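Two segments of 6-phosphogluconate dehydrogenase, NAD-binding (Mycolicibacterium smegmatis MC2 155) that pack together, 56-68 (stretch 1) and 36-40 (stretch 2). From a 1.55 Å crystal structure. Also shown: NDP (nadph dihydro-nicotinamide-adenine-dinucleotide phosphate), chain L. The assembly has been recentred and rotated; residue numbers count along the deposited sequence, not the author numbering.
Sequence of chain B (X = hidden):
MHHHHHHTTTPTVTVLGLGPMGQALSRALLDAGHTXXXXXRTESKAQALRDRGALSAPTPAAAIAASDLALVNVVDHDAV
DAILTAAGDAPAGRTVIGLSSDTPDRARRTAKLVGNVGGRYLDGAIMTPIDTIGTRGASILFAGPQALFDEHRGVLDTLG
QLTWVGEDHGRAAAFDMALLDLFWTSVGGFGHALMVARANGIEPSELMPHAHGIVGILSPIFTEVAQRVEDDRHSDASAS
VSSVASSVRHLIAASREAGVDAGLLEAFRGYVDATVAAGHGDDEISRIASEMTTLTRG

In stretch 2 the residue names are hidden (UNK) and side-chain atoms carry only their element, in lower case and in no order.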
# COMPACT_ATOMS: atom_id res chain seq x y z
N SER B 56 19.31 7.71 -34.44
CA SER B 56 20.10 8.04 -33.23
C SER B 56 20.99 9.23 -33.54
O SER B 56 21.17 9.59 -34.71
CB SER B 56 20.83 6.92 -32.59
OG SER B 56 21.79 6.45 -33.47
N ALA B 57 21.31 9.95 -32.50
CA ALA B 57 22.13 11.17 -32.61
C ALA B 57 23.31 10.96 -31.69
O ALA B 57 23.26 10.37 -30.61
CB ALA B 57 21.36 12.43 -32.22
N PRO B 58 24.49 11.49 -32.05
CA PRO B 58 25.66 11.21 -31.22
C PRO B 58 25.83 12.03 -29.94
O PRO B 58 26.51 11.63 -29.11
CB PRO B 58 26.75 11.48 -32.28
CG PRO B 58 26.19 12.64 -33.08
CD PRO B 58 24.73 12.24 -33.30
N THR B 59 25.19 13.19 -29.85
CA THR B 59 25.37 14.11 -28.72
C THR B 59 23.98 14.59 -28.30
O THR B 59 23.05 14.60 -29.12
CB THR B 59 26.22 15.33 -29.09
OG1 THR B 59 25.51 16.15 -30.02
CG2 THR B 59 27.59 14.92 -29.59
N PRO B 60 23.82 15.07 -27.05
CA PRO B 60 22.56 15.74 -26.68
C PRO B 60 22.19 16.94 -27.53
O PRO B 60 21.07 17.12 -27.90
CB PRO B 60 22.78 16.23 -25.26
CG PRO B 60 23.82 15.29 -24.77
CD PRO B 60 24.76 14.96 -25.93
N ALA B 61 23.15 17.79 -27.97
CA ALA B 61 22.82 18.91 -28.85
C ALA B 61 22.24 18.42 -30.17
O ALA B 61 21.26 18.94 -30.64
CB ALA B 61 24.08 19.72 -29.10
N ALA B 62 22.88 17.45 -30.81
CA ALA B 62 22.37 16.94 -32.09
C ALA B 62 21.02 16.24 -31.92
O ALA B 62 20.13 16.45 -32.77
CB ALA B 62 23.36 15.99 -32.72
N ALA B 63 20.85 15.57 -30.80
CA ALA B 63 19.55 14.90 -30.52
C ALA B 63 18.44 15.95 -30.40
O ALA B 63 17.40 15.77 -31.01
CB ALA B 63 19.72 14.06 -29.30
N ILE B 64 18.64 16.95 -29.57
CA ILE B 64 17.61 17.98 -29.33
C ILE B 64 17.36 18.78 -30.62
O ILE B 64 16.23 19.03 -31.02
CB ILE B 64 17.98 18.83 -28.11
CG1 ILE B 64 17.82 17.95 -26.87
CG2 ILE B 64 17.12 20.07 -28.06
CD1 ILE B 64 18.32 18.57 -25.65
N ALA B 65 18.44 19.08 -31.36
CA ALA B 65 18.25 19.86 -32.61
C ALA B 65 17.48 19.12 -33.66
O ALA B 65 16.95 19.78 -34.59
CB ALA B 65 19.62 20.27 -33.14
N ALA B 66 17.34 17.79 -33.58
CA ALA B 66 16.64 16.98 -34.57
C ALA B 66 15.12 17.14 -34.51
O ALA B 66 14.43 16.78 -35.47
CB ALA B 66 17.02 15.57 -34.42
N SER B 67 14.57 17.61 -33.39
CA SER B 67 13.14 17.53 -33.13
C SER B 67 12.50 18.80 -32.54
O SER B 67 13.17 19.58 -31.89
CB SER B 67 12.84 16.36 -32.18
OG SER B 67 13.44 15.13 -32.61
N ASP B 68 11.21 18.88 -32.66
CA ASP B 68 10.46 20.01 -32.06
C ASP B 68 10.28 19.80 -30.56
O ASP B 68 10.19 20.80 -29.84
CB ASP B 68 9.11 20.16 -32.71
CG ASP B 68 9.19 20.56 -34.18
OD1 ASP B 68 10.18 21.19 -34.54
OD2 ASP B 68 8.22 20.29 -34.86
N UNK B 36 11.23 9.56 -34.46
CA UNK B 36 11.86 9.49 -33.13
C UNK B 36 13.34 9.50 -33.30
O UNK B 36 13.86 8.62 -34.00
c UNK B 36 11.95 8.31 -30.95
c UNK B 36 11.34 8.31 -32.32
c UNK B 36 9.80 8.35 -32.24
N UNK B 37 14.00 10.42 -32.60
CA UNK B 37 15.47 10.40 -32.46
C UNK B 37 15.78 10.03 -31.03
O UNK B 37 15.19 10.61 -30.11
o UNK B 37 15.73 12.04 -34.23
c UNK B 37 16.06 11.76 -32.86
c UNK B 37 17.54 11.88 -32.64
N UNK B 38 16.81 9.23 -30.84
CA UNK B 38 17.19 8.78 -29.48
C UNK B 38 18.62 9.11 -29.19
O UNK B 38 19.47 9.17 -30.10
c UNK B 38 16.86 7.32 -29.22
c UNK B 38 15.43 7.05 -29.44
c UNK B 38 17.67 6.36 -30.10
N UNK B 39 18.95 9.31 -27.93
CA UNK B 39 20.31 9.55 -27.40
C UNK B 39 20.41 8.93 -26.03
O UNK B 39 19.41 8.98 -25.26
c UNK B 39 22.03 11.26 -26.78
c UNK B 39 22.35 11.42 -25.40
c UNK B 39 21.57 11.47 -24.24
c UNK B 39 23.25 11.31 -27.44
c UNK B 39 23.76 11.56 -25.25
c UNK B 39 24.38 11.75 -24.01
c UNK B 39 22.19 11.58 -23.03
n UNK B 39 24.28 11.45 -26.53
c UNK B 39 23.57 11.77 -22.90
c UNK B 39 20.68 11.02 -27.39
N UNK B 40 21.54 8.32 -25.71
CA UNK B 40 21.86 7.85 -24.35
C UNK B 40 23.33 8.09 -24.09
O UNK B 40 24.13 7.91 -25.06
n UNK B 40 22.19 4.88 -22.52
o UNK B 40 20.72 6.50 -21.96
c UNK B 40 21.41 6.43 -24.21
c UNK B 40 21.47 5.94 -22.80
PA NDP L . 16.93 5.07 -14.19
O1A NDP L . 16.15 5.92 -13.23
O2A NDP L . 17.69 3.88 -13.70
O5B NDP L . 17.87 6.02 -15.05
C5B NDP L . 18.71 5.38 -16.03
C4B NDP L . 18.94 6.36 -17.15
O4B NDP L . 19.60 7.57 -16.66
C3B NDP L . 19.90 5.79 -18.22
O3B NDP L . 19.58 6.29 -19.50
C2B NDP L . 21.23 6.32 -17.74
O2B NDP L . 22.29 6.43 -18.68
C1B NDP L . 20.79 7.74 -17.40
N9A NDP L . 21.74 8.48 -16.57
C8A NDP L . 22.07 8.27 -15.26
N7A NDP L . 22.95 9.14 -14.81
C5A NDP L . 23.22 9.97 -15.89
C6A NDP L . 24.11 11.06 -16.09
N6A NDP L . 24.84 11.61 -15.13
N1A NDP L . 24.13 11.62 -17.32
C2A NDP L . 23.36 11.12 -18.29
N3A NDP L . 22.52 10.08 -18.23
C4A NDP L . 22.51 9.54 -17.01
O3 NDP L . 16.02 4.50 -15.38
PN NDP L . 14.51 4.28 -15.73
O1N NDP L . 14.42 4.17 -17.19
O2N NDP L . 13.98 3.17 -14.91
O5D NDP L . 13.75 5.60 -15.20
C5D NDP L . 13.98 6.86 -15.80
C4D NDP L . 13.15 7.86 -15.03
O4D NDP L . 11.76 7.50 -15.20
C3D NDP L . 13.42 7.94 -13.52
O3D NDP L . 13.43 9.27 -13.03
C2D NDP L . 12.24 7.17 -12.94
O2D NDP L . 11.87 7.53 -11.61
C1D NDP L . 11.13 7.44 -13.91
N1N NDP L . 10.11 6.37 -13.97
C2N NDP L . 10.48 5.07 -14.20
C3N NDP L . 9.58 4.06 -14.17
C7N NDP L . 9.95 2.65 -14.40
O7N NDP L . 9.03 1.82 -14.29
N7N NDP L . 11.18 2.29 -14.74
C4N NDP L . 8.19 4.33 -13.86
C5N NDP L . 7.84 5.73 -13.68
C6N NDP L . 8.74 6.68 -13.77
P2B NDP L . 23.14 5.08 -18.99
O1X NDP L . 24.38 5.63 -19.76
O2X NDP L . 23.55 4.51 -17.63
O3X NDP L . 22.33 4.12 -19.75
O HOH W 1 13.21 13.22 -34.51
O HOH W 2 27.29 11.86 -25.99

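Position 36 carries three side-chain carbons, one of them bonded to the other two. Its CA-to-CB bond points away from stretch 1, and the side chain makes no contact with it. Branching at the first carbon with no heteroatom identifies Val36, here in the t rotamer.

Position 37 has one carbon that carries an oxygen and a second carbon. Its CA-to-CB bond points toward stretch 1. The methyl carbon lies 3.9 Å from Ala57 CB and 4.2 Å from Ala63 CA. The oxygen is 3.8 Å from Ala66 CB. A water sits 2.8 Å from that oxygen and 2.7 Å from Ser67 OG, hydrogen-bonded to both. An oxygen and a methyl on a branched first carbon make this Thr37. The water links Thr37 OG1 and Ser67 OG, which are 4.2 Å apart, too far for a direct hydrogen bond.

Position 38 again shows three carbons, the first branched. One of the end carbons comes within 4.1 Å of Ser56 CB, and the two side chains lie on the same face of the sheet. No heteroatom is present, so this is Val38. Its backbone pairs with Ser56 in a parallel bridge. Ala57 N donates to Val38 O at 3.1 Å, and Ser56 CA approaches the same Val38 O at 3.4 Å in a CA-H...O contact.

Position 39 has one carbon followed by fused five- and six-membered rings holding eight carbons and one nitrogen. Its CA-to-CB bond points sideways, but the end of the side chain comes nearer to stretch 1. Pro60 CG lies over one face of the six-membered ring, 3.8 Å from its centroid, and Ala57 O lies at the ring edge. The indole identifies Trp39. Ala57 O is 3.3 Å from Trp39 CD1. Trp39 NE1 makes a weak hydrogen bond to Pro58 O at 3.4 Å. A second water accepts from NE1 and donates to Pro58 O. Ala63 CB packs against Trp39 CB at 3.7 Å.

Position 40 has two carbons, the second carrying one oxygen and one nitrogen. Its CA-to-CB bond points away from stretch 1, and the residue does not touch it. The carboxamide fits Asn40. Asn40 OD1 accepts from NDP O3B at 2.7 Å, and Asn40 ND2 donates to NDP O3X at 2.9 Å.

The contact joins a short parallel bridge to helix packing. Thr59 caps the helix: its OG1 accepts from Ala62 N at 3.0 Å. The helix runs nearly antiparallel to the strand, and Ala63 touches both Thr37 and Trp39. Trp39 has the largest covered area.

Stretch 2 (36-40) VTVWN
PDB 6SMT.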